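Local coordinates for putative neuraminyllactose-binding hemagglutinin homolog (Helicobacter pylori, PDB 3BGH), which probably acts as an outer-membrane lipoprotein adhesin that may bind neuraminyllactose-type sialylated glycans, at residues Ile46-Asn49 against Lys50-Glu54. Numbering follows the deposited sequence.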
# COMPACT_ATOMS: atom_id res chain seq x y z
N ILE A 46 -10.59 -0.65 -6.72
CA ILE A 46 -9.68 -0.08 -5.72
C ILE A 46 -10.09 -0.52 -4.32
O ILE A 46 -11.09 -0.05 -3.79
CB ILE A 46 -9.66 1.49 -5.74
CG1 ILE A 46 -9.66 2.10 -7.17
CG2 ILE A 46 -8.52 2.05 -4.89
CD1 ILE A 46 -8.43 1.86 -8.00
N GLU A 47 -9.33 -1.42 -3.73
CA GLU A 47 -9.54 -1.87 -2.36
C GLU A 47 -9.15 -0.78 -1.35
O GLU A 47 -8.40 0.13 -1.69
CB GLU A 47 -8.71 -3.13 -2.10
CG GLU A 47 -9.06 -4.30 -3.01
CD GLU A 47 -8.38 -5.58 -2.58
OE1 GLU A 47 -8.59 -5.98 -1.39
OE2 GLU A 47 -7.65 -6.19 -3.41
N ILE A 48 -9.66 -0.86 -0.13
CA ILE A 48 -9.43 0.18 0.87
C ILE A 48 -9.19 -0.55 2.17
O ILE A 48 -9.52 -1.72 2.24
CB ILE A 48 -10.63 1.13 1.05
CG1 ILE A 48 -11.95 0.33 1.14
CG2 ILE A 48 -10.71 2.16 -0.09
CD1 ILE A 48 -12.97 1.02 1.90
N ASN A 49 -8.58 0.09 3.16
CA ASN A 49 -8.44 -0.53 4.47
C ASN A 49 -9.57 -0.08 5.42
O ASN A 49 -10.41 0.73 5.04
CB ASN A 49 -7.05 -0.25 5.07
CG ASN A 49 -6.91 1.16 5.61
OD1 ASN A 49 -7.31 2.11 4.97
ND2 ASN A 49 -6.31 1.28 6.77
N LYS A 50 -9.58 -0.59 6.65
CA LYS A 50 -10.78 -0.52 7.53
C LYS A 50 -11.21 0.89 7.99
O LYS A 50 -12.35 1.14 8.38
CB LYS A 50 -10.57 -1.43 8.75
CG LYS A 50 -9.68 -0.90 9.86
CD LYS A 50 -9.60 -1.93 10.97
CE LYS A 50 -8.67 -1.48 12.11
NZ LYS A 50 -8.41 -2.58 13.17
N VAL A 51 -10.27 1.81 7.90
CA VAL A 51 -10.41 3.18 8.36
C VAL A 51 -11.26 4.03 7.40
O VAL A 51 -11.86 5.04 7.82
CB VAL A 51 -8.97 3.69 8.59
CG1 VAL A 51 -8.70 5.04 7.97
CG2 VAL A 51 -8.62 3.59 10.09
N ILE A 52 -11.34 3.60 6.14
CA ILE A 52 -12.01 4.32 5.04
C ILE A 52 -13.47 3.81 4.77
O ILE A 52 -13.67 2.64 4.52
CB ILE A 52 -11.18 4.23 3.71
CG1 ILE A 52 -9.79 4.84 3.90
CG2 ILE A 52 -11.91 4.90 2.55
CD1 ILE A 52 -8.77 4.57 2.74
N PRO A 53 -14.48 4.69 4.84
CA PRO A 53 -15.86 4.27 4.55
C PRO A 53 -16.02 3.71 3.14
O PRO A 53 -15.47 4.26 2.19
CB PRO A 53 -16.68 5.57 4.69
CG PRO A 53 -15.78 6.47 5.61
CD PRO A 53 -14.37 6.11 5.24
N GLU A 54 -16.76 2.61 3.02
CA GLU A 54 -17.08 2.00 1.72
C GLU A 54 -17.62 2.98 0.70
O GLU A 54 -17.36 2.83 -0.51
CB GLU A 54 -18.09 0.88 1.89
CG GLU A 54 -17.52 -0.44 2.44
CD GLU A 54 -18.57 -1.54 2.46
OE1 GLU A 54 -18.23 -2.70 2.09
OE2 GLU A 54 -19.75 -1.24 2.82
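The carboxamide of Asn-49 has one face turned to the backbone of the residues that follow: Lys-50 N lies 3.4 Å from Asn-49 CG, and Val-51 N sits above the same face. The side chain folds back over its own turn, since a chi1 of 76° sets CG over the backbone with N on one side of it and C on the other. Val-51 CB stands off this same face toward its nitrogen end, 4.0 Å from Asn-49 ND2, whereas Ile-52 CD1 comes in close to the amide plane at the oxygen edge, 3.6 Å from Asn-49 OD1. Both polar atoms bond elsewhere: OD1 accepts from the backbone N of Ile-108 on strand 98-114, and ND2 bonds to Glu-47 of the second subunit. The same two-chain interface pairs Glu-47 OE1 with Lys-50 N of the second subunit, and reciprocally.

Residues Asn-49 to Ile-52 form a type I beta turn, closed by Ile-52 N donating to Asn-49 O (3.2 Å, N-H...O 164°). The turn opens the connection through helix 54-73 that joins the adjacent parallel strands 38-48 and 78-82, a beta-alpha-beta crossover, and Pro-53 is the helix N-cap.

Across the turn, Ile-48 CG2 meets Ile-52 CG2 at 4.0 Å, an apolar methyl-to-methyl contact where the two side chains cross obliquely. Ile-48 CD1 reaches further, packing tightly at 3.2 Å against Ile-52 O and lying 4.2 Å from Glu-54 CA in the helix's first turn.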